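Local coordinates for protein putative oxidoreductase (Gluconobacter oxydans, PDB 3WJ7) that probably works as an NAD(P)-dependent oxidoreductase of the short-chain dehydrogenase/reductase family, with a Rossmann-type coenzyme-binding domain, at residues 24-38 / 220-232. Sequence-based numbering, arbitrary orientation.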
ATOM      1  N   PHE A  24     -13.424  22.346  -1.420  1.00 34.21           N
ATOM      2  CA  PHE A  24     -14.596  22.719  -0.690  1.00 34.62           C
ATOM      3  C   PHE A  24     -14.213  23.720   0.401  1.00 35.64           C
ATOM      4  O   PHE A  24     -14.755  24.827   0.442  1.00 42.02           O
ATOM      5  CB  PHE A  24     -15.243  21.440  -0.132  1.00 33.64           C
ATOM      6  CG  PHE A  24     -16.569  21.661   0.532  1.00 38.40           C
ATOM      7  CD1 PHE A  24     -17.531  22.515  -0.038  1.00 35.60           C
ATOM      8  CD2 PHE A  24     -16.887  20.998   1.753  1.00 39.52           C
ATOM      9  CE1 PHE A  24     -18.768  22.715   0.618  1.00 37.82           C
ATOM     10  CE2 PHE A  24     -18.131  21.205   2.382  1.00 36.42           C
ATOM     11  CZ  PHE A  24     -19.067  22.059   1.812  1.00 34.19           C
ATOM     12  N   VAL A  25     -13.251  23.363   1.248  1.00 34.85           N
ATOM     13  CA  VAL A  25     -12.770  24.275   2.293  1.00 34.78           C
ATOM     14  C   VAL A  25     -11.856  25.412   1.794  1.00 34.58           C
ATOM     15  O   VAL A  25     -12.028  26.572   2.194  1.00 33.21           O
ATOM     16  CB  VAL A  25     -12.036  23.522   3.411  1.00 30.96           C
ATOM     17  CG1 VAL A  25     -11.457  24.532   4.392  1.00 30.20           C
ATOM     18  CG2 VAL A  25     -12.989  22.547   4.064  1.00 28.00           C
ATOM     19  N   GLY A  26     -10.903  25.061   0.941  1.00 32.75           N
ATOM     20  CA  GLY A  26      -9.987  26.016   0.360  1.00 35.61           C
ATOM     21  C   GLY A  26     -10.724  27.183  -0.279  1.00 41.08           C
ATOM     22  O   GLY A  26     -10.384  28.382  -0.066  1.00 36.46           O
ATOM     23  N   SER A  27     -11.759  26.881  -1.052  1.00 40.63           N
ATOM     24  CA  SER A  27     -12.400  28.028  -1.687  1.00 40.51           C
ATOM     25  C   SER A  27     -13.251  28.819  -0.725  1.00 39.57           C
ATOM     26  O   SER A  27     -13.389  30.038  -0.862  1.00 40.77           O
ATOM     27  CB  SER A  27     -13.150  27.674  -2.965  1.00 39.12           C
ATOM     28  OG  SER A  27     -14.346  27.046  -2.671  1.00 35.71           O
ATOM     29  N   ALA A  28     -13.810  28.161   0.274  1.00 36.06           N
ATOM     30  CA  ALA A  28     -14.603  28.948   1.177  1.00 34.53           C
ATOM     31  C   ALA A  28     -13.681  29.835   2.035  1.00 36.16           C
ATOM     32  O   ALA A  28     -14.029  30.976   2.335  1.00 36.79           O
ATOM     33  CB  ALA A  28     -15.498  28.079   2.015  1.00 33.46           C
ATOM     34  N   VAL A  29     -12.495  29.319   2.368  1.00 35.85           N
ATOM     35  CA  VAL A  29     -11.494  30.073   3.080  1.00 34.30           C
ATOM     36  C   VAL A  29     -11.098  31.281   2.215  1.00 36.90           C
ATOM     37  O   VAL A  29     -11.020  32.415   2.701  1.00 37.35           O
ATOM     38  CB  VAL A  29     -10.286  29.180   3.458  1.00 32.98           C
ATOM     39  CG1 VAL A  29      -9.035  30.018   3.763  1.00 33.96           C
ATOM     40  CG2 VAL A  29     -10.626  28.377   4.689  1.00 31.97           C
ATOM     41  N   ALA A  30     -10.891  31.042   0.925  1.00 36.80           N
ATOM     42  CA  ALA A  30     -10.485  32.104   0.022  1.00 38.37           C
ATOM     43  C   ALA A  30     -11.500  33.251   0.015  1.00 40.33           C
ATOM     44  O   ALA A  30     -11.098  34.407   0.143  1.00 40.91           O
ATOM     45  CB  ALA A  30     -10.285  31.573  -1.381  1.00 36.84           C
ATOM     46  N   ARG A  31     -12.791  32.930  -0.119  1.00 39.88           N
ATOM     47  CA  ARG A  31     -13.853  33.946  -0.175  1.00 43.20           C
ATOM     48  C   ARG A  31     -13.794  34.830   1.069  1.00 43.31           C
ATOM     49  O   ARG A  31     -13.851  36.050   0.960  1.00 43.38           O
ATOM     50  CB  ARG A  31     -15.264  33.328  -0.329  1.00 45.59           C
ATOM     51  CG  ARG A  31     -15.571  32.776  -1.721  1.00 48.37           C
ATOM     52  CD  ARG A  31     -16.859  31.944  -1.771  1.00 54.15           C
ATOM     53  NE  ARG A  31     -16.658  30.792  -2.665  1.00 66.36           N
ATOM     54  CZ  ARG A  31     -16.688  29.493  -2.316  1.00 65.25           C
ATOM     55  NH1 ARG A  31     -16.984  29.094  -1.084  1.00 59.83           N
ATOM     56  NH2 ARG A  31     -16.449  28.569  -3.238  1.00 64.68           N
ATOM     57  N   VAL A  32     -13.646  34.208   2.238  1.00 42.37           N
ATOM     58  CA  VAL A  32     -13.612  34.948   3.503  1.00 43.15           C
ATOM     59  C   VAL A  32     -12.452  35.966   3.523  1.00 44.55           C
ATOM     60  O   VAL A  32     -12.646  37.132   3.838  1.00 49.37           O
ATOM     61  CB  VAL A  32     -13.603  33.974   4.716  1.00 40.80           C
ATOM     62  CG1 VAL A  32     -13.154  34.645   6.009  1.00 38.50           C
ATOM     63  CG2 VAL A  32     -14.975  33.341   4.896  1.00 39.02           C
ATOM     64  N   LEU A  33     -11.261  35.505   3.182  1.00 44.83           N
ATOM     65  CA  LEU A  33     -10.083  36.342   3.070  1.00 46.17           C
ATOM     66  C   LEU A  33     -10.293  37.502   2.108  1.00 48.09           C
ATOM     67  O   LEU A  33      -9.853  38.635   2.374  1.00 47.74           O
ATOM     68  CB  LEU A  33      -8.882  35.502   2.590  1.00 43.25           C
ATOM     69  CG  LEU A  33      -8.489  34.439   3.591  1.00 40.98           C
ATOM     70  CD1 LEU A  33      -7.319  33.636   3.061  1.00 42.76           C
ATOM     71  CD2 LEU A  33      -8.191  35.041   4.959  1.00 40.78           C
ATOM     72  N   GLU A  34     -10.932  37.208   0.980  1.00 50.18           N
ATOM     73  CA  GLU A  34     -11.248  38.233   0.001  1.00 55.46           C
ATOM     74  C   GLU A  34     -12.169  39.330   0.583  1.00 59.00           C
ATOM     75  O   GLU A  34     -11.904  40.509   0.375  1.00 55.54           O
ATOM     76  CB  GLU A  34     -11.876  37.615  -1.236  1.00 55.67           C
ATOM     77  CG  GLU A  34     -12.077  38.600  -2.380  1.00 64.53           C
ATOM     78  CD  GLU A  34     -10.849  38.725  -3.262  1.00 75.30           C
ATOM     79  OE1 GLU A  34     -10.186  37.678  -3.515  1.00 80.93           O
ATOM     80  OE2 GLU A  34     -10.556  39.865  -3.710  1.00 72.88           O
ATOM     81  N   GLU A  35     -13.225  38.938   1.310  1.00 62.50           N
ATOM     82  CA  GLU A  35     -14.194  39.890   1.882  1.00 68.08           C
ATOM     83  C   GLU A  35     -13.564  40.678   3.022  1.00 63.16           C
ATOM     84  O   GLU A  35     -13.986  41.797   3.320  1.00 63.92           O
ATOM     85  CB  GLU A  35     -15.495  39.192   2.337  1.00 76.03           C
ATOM     86  CG  GLU A  35     -16.165  38.354   1.233  1.00 86.23           C
ATOM     87  CD  GLU A  35     -17.454  37.650   1.670  1.00 91.15           C
ATOM     88  OE1 GLU A  35     -18.398  38.341   2.127  1.00102.53           O
ATOM     89  OE2 GLU A  35     -17.543  36.403   1.538  1.00 83.31           O
ATOM     90  N   ARG A  36     -12.556  40.084   3.654  1.00 54.91           N
ATOM     91  CA  ARG A  36     -11.683  40.805   4.567  1.00 52.54           C
ATOM     92  C   ARG A  36     -10.578  41.673   3.870  1.00 52.85           C
ATOM     93  O   ARG A  36      -9.759  42.287   4.549  1.00 51.32           O
ATOM     94  CB  ARG A  36     -11.062  39.820   5.569  1.00 50.66           C
ATOM     95  CG  ARG A  36     -11.697  39.826   6.964  1.00 49.13           C
ATOM     96  CD  ARG A  36     -11.116  38.662   7.707  1.00 48.40           C
ATOM     97  NE  ARG A  36     -11.677  38.299   9.009  1.00 48.76           N
ATOM     98  CZ  ARG A  36     -12.860  37.717   9.237  1.00 48.13           C
ATOM     99  NH1 ARG A  36     -13.757  37.485   8.273  1.00 46.21           N
ATOM    100  NH2 ARG A  36     -13.161  37.375  10.477  1.00 49.54           N
ATOM    101  N   GLY A  37     -10.565  41.697   2.530  1.00 52.80           N
ATOM    102  CA  GLY A  37      -9.571  42.424   1.706  1.00 53.59           C
ATOM    103  C   GLY A  37      -8.067  42.092   1.760  1.00 56.03           C
ATOM    104  O   GLY A  37      -7.232  42.987   1.725  1.00 55.28           O
ATOM    105  N   HIS A  38      -7.707  40.815   1.838  1.00 54.58           N
ATOM    106  CA  HIS A  38      -6.338  40.404   1.553  1.00 51.86           C
ATOM    107  C   HIS A  38      -6.124  40.444   0.062  1.00 50.90           C
ATOM    108  O   HIS A  38      -7.083  40.315  -0.700  1.00 51.98           O
ATOM    109  CB  HIS A  38      -6.122  38.974   2.038  1.00 50.93           C
ATOM    110  CG  HIS A  38      -6.133  38.854   3.520  1.00 52.43           C
ATOM    111  ND1 HIS A  38      -5.076  38.332   4.228  1.00 56.28           N
ATOM    112  CD2 HIS A  38      -7.049  39.241   4.439  1.00 55.84           C
ATOM    113  CE1 HIS A  38      -5.348  38.383   5.521  1.00 57.14           C
ATOM    114  NE2 HIS A  38      -6.538  38.937   5.676  1.00 56.52           N
ATOM    115  N   VAL A 220     -19.259  24.742   6.663  1.00 35.81           N
ATOM    116  CA  VAL A 220     -18.067  25.034   5.877  1.00 35.75           C
ATOM    117  C   VAL A 220     -17.666  26.501   5.990  1.00 37.18           C
ATOM    118  O   VAL A 220     -16.472  26.828   6.046  1.00 38.03           O
ATOM    119  CB  VAL A 220     -18.242  24.615   4.391  1.00 35.24           C
ATOM    120  CG1 VAL A 220     -19.134  25.588   3.643  1.00 35.71           C
ATOM    121  CG2 VAL A 220     -16.908  24.544   3.674  1.00 34.64           C
ATOM    122  N   ASP A 221     -18.659  27.385   6.045  1.00 43.79           N
ATOM    123  CA  ASP A 221     -18.391  28.846   6.175  1.00 44.59           C
ATOM    124  C   ASP A 221     -17.878  29.205   7.562  1.00 41.67           C
ATOM    125  O   ASP A 221     -17.212  30.204   7.752  1.00 46.50           O
ATOM    126  CB  ASP A 221     -19.622  29.662   5.788  1.00 45.20           C
ATOM    127  CG  ASP A 221     -19.894  29.618   4.267  1.00 47.61           C
ATOM    128  OD1 ASP A 221     -18.912  29.569   3.514  1.00 50.94           O
ATOM    129  OD2 ASP A 221     -21.069  29.631   3.817  1.00 47.90           O
ATOM    130  N   ASP A 222     -18.163  28.352   8.527  1.00 40.26           N
ATOM    131  CA  ASP A 222     -17.673  28.565   9.859  1.00 38.71           C
ATOM    132  C   ASP A 222     -16.261  28.102   9.976  1.00 38.31           C
ATOM    133  O   ASP A 222     -15.496  28.750  10.673  1.00 38.36           O
ATOM    134  CB  ASP A 222     -18.556  27.886  10.888  1.00 39.81           C
ATOM    135  CG  ASP A 222     -19.844  28.613  11.073  1.00 43.13           C
ATOM    136  OD1 ASP A 222     -19.863  29.835  10.823  1.00 46.19           O
ATOM    137  OD2 ASP A 222     -20.854  27.977  11.411  1.00 43.47           O
ATOM    138  N   VAL A 223     -15.917  26.999   9.300  1.00 35.32           N
ATOM    139  CA  VAL A 223     -14.532  26.595   9.173  1.00 33.93           C
ATOM    140  C   VAL A 223     -13.726  27.741   8.579  1.00 34.12           C
ATOM    141  O   VAL A 223     -12.644  28.098   9.085  1.00 31.18           O
ATOM    142  CB  VAL A 223     -14.406  25.394   8.222  1.00 34.94           C
ATOM    143  CG1 VAL A 223     -12.946  25.104   7.866  1.00 31.37           C
ATOM    144  CG2 VAL A 223     -15.064  24.185   8.847  1.00 37.18           C
ATOM    145  N   ALA A 224     -14.262  28.285   7.483  1.00 34.69           N
ATOM    146  CA  ALA A 224     -13.604  29.342   6.742  1.00 38.92           C
ATOM    147  C   ALA A 224     -13.331  30.545   7.632  1.00 41.54           C
ATOM    148  O   ALA A 224     -12.204  31.064   7.697  1.00 44.99           O
ATOM    149  CB  ALA A 224     -14.422  29.735   5.507  1.00 38.73           C
ATOM    150  N   GLU A 225     -14.360  30.977   8.339  1.00 45.15           N
ATOM    151  CA  GLU A 225     -14.267  32.162   9.156  1.00 45.93           C
ATOM    152  C   GLU A 225     -13.220  31.871  10.231  1.00 44.56           C
ATOM    153  O   GLU A 225     -12.332  32.706  10.510  1.00 48.67           O
ATOM    154  CB  GLU A 225     -15.658  32.488   9.743  1.00 48.77           C
ATOM    155  CG  GLU A 225     -15.696  33.470  10.923  1.00 56.66           C
ATOM    156  CD  GLU A 225     -15.284  34.931  10.620  1.00 55.62           C
ATOM    157  OE1 GLU A 225     -15.162  35.350   9.430  1.00 51.36           O
ATOM    158  OE2 GLU A 225     -15.095  35.674  11.618  1.00 57.39           O
ATOM    159  N   GLY A 226     -13.310  30.682  10.818  1.00 38.08           N
ATOM    160  CA  GLY A 226     -12.375  30.292  11.869  1.00 37.41           C
ATOM    161  C   GLY A 226     -10.913  30.361  11.434  1.00 37.92           C
ATOM    162  O   GLY A 226     -10.042  30.643  12.253  1.00 37.56           O
ATOM    163  N   HIS A 227     -10.627  30.118  10.150  1.00 37.70           N
ATOM    164  CA  HIS A 227      -9.270  30.310   9.653  1.00 38.39           C
ATOM    165  C   HIS A 227      -8.874  31.785   9.760  1.00 39.14           C
ATOM    166  O   HIS A 227      -7.739  32.106  10.106  1.00 37.24           O
ATOM    167  CB  HIS A 227      -9.137  29.887   8.190  1.00 41.15           C
ATOM    168  CG  HIS A 227      -9.119  28.412   7.964  1.00 40.50           C
ATOM    169  ND1 HIS A 227      -8.013  27.751   7.469  1.00 42.93           N
ATOM    170  CD2 HIS A 227     -10.085  27.476   8.096  1.00 38.95           C
ATOM    171  CE1 HIS A 227      -8.288  26.464   7.347  1.00 37.05           C
ATOM    172  NE2 HIS A 227      -9.538  26.272   7.723  1.00 36.01           N
ATOM    173  N   ALA A 228      -9.803  32.689   9.447  1.00 39.66           N
ATOM    174  CA  ALA A 228      -9.463  34.107   9.460  1.00 38.00           C
ATOM    175  C   ALA A 228      -9.157  34.539  10.882  1.00 39.47           C
ATOM    176  O   ALA A 228      -8.179  35.263  11.140  1.00 36.95           O
ATOM    177  CB  ALA A 228     -10.568  34.947   8.831  1.00 37.74           C
ATOM    178  N   LEU A 229      -9.985  34.043  11.809  1.00 42.25           N
ATOM    179  CA  LEU A 229      -9.826  34.316  13.258  1.00 41.32           C
ATOM    180  C   LEU A 229      -8.534  33.788  13.798  1.00 40.09           C
ATOM    181  O   LEU A 229      -7.992  34.369  14.726  1.00 42.44           O
ATOM    182  CB  LEU A 229     -10.978  33.690  14.057  1.00 41.44           C
ATOM    183  CG  LEU A 229     -12.341  34.254  13.645  1.00 43.26           C
ATOM    184  CD1 LEU A 229     -13.508  33.489  14.277  1.00 40.90           C
ATOM    185  CD2 LEU A 229     -12.345  35.748  13.951  1.00 37.41           C
ATOM    186  N   ALA A 230      -8.044  32.667  13.250  1.00 39.23           N
ATOM    187  CA  ALA A 230      -6.757  32.139  13.716  1.00 39.16           C
ATOM    188  C   ALA A 230      -5.606  33.008  13.243  1.00 39.94           C
ATOM    189  O   ALA A 230      -4.637  33.175  13.983  1.00 39.19           O
ATOM    190  CB  ALA A 230      -6.540  30.713  13.297  1.00 40.28           C
ATOM    191  N   LEU A 231      -5.722  33.552  12.027  1.00 37.92           N
ATOM    192  CA  LEU A 231      -4.783  34.544  11.539  1.00 40.78           C
ATOM    193  C   LEU A 231      -4.810  35.816  12.403  1.00 48.54           C
ATOM    194  O   LEU A 231      -3.748  36.390  12.670  1.00 54.00           O
ATOM    195  CB  LEU A 231      -5.089  34.937  10.087  1.00 36.53           C
ATOM    196  CG  LEU A 231      -4.360  36.216   9.635  1.00 35.43           C
ATOM    197  CD1 LEU A 231      -2.905  35.981   9.378  1.00 34.65           C
ATOM    198  CD2 LEU A 231      -4.947  36.754   8.364  1.00 37.68           C
ATOM    199  N   GLU A 232      -6.002  36.267  12.819  1.00 48.52           N
ATOM    200  CA  GLU A 232      -6.099  37.521  13.595  1.00 50.75           C
ATOM    201  C   GLU A 232      -5.710  37.383  15.060  1.00 55.88           C
ATOM    202  O   GLU A 232      -4.909  38.175  15.527  1.00 56.62           O
ATOM    203  CB  GLU A 232      -7.452  38.187  13.439  1.00 47.31           C
ATOM    204  CG  GLU A 232      -7.588  38.868  12.080  1.00 50.82           C
ATOM    205  CD  GLU A 232      -8.971  38.695  11.453  1.00 58.11           C
ATOM    206  OE1 GLU A 232      -9.922  38.345  12.191  1.00 64.80           O
ATOM    207  OE2 GLU A 232      -9.114  38.899  10.216  1.00 59.16           O
TER
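V29 and A224 mark the point where helix 24-35 crosses helix 220-232, their CA atoms 4.3 Å apart and the two axes inclined at -54° with a closest approach of 8.2 Å. Alanine suits this crossing: the CB of A224 lies 3.4 Å from the carbonyl O of A28 and is flanked by the side chains of A28, V29 and V32, its single methyl letting the backbones come this close. At the start of both helices, CG2 of V220 sits over the centre of the F24 ring in a CH-pi contact; with CG1 75° from the backbone N, CG2 falls anti to that N and over the ring. The CG2 methyl of V29 lies in the same way over one face of the H227 imidazole. Just past helix 24-35, R36 suits its place because a long chain ending in a flat, multi-donor group can lie on the A228 methyl and still serve two glutamates. It forms salt bridges with both: NH1 to OE1 and NH2 to OE2 of E225, guanidinium and carboxylate planes 51° apart, and NE to OE2 of E232 at 2.9 Å, that carboxylate nearly coplanar with the guanidinium. A methionine in place of R36 would probably leave the carboxylates of E225 and E232 without their cationic mate. The two helices pack side by side on one face of the Rossmann-type sheet, with L33, H227 and L231 touching F82 of strand 78-83 and V25 meeting P184 of strand 176-185.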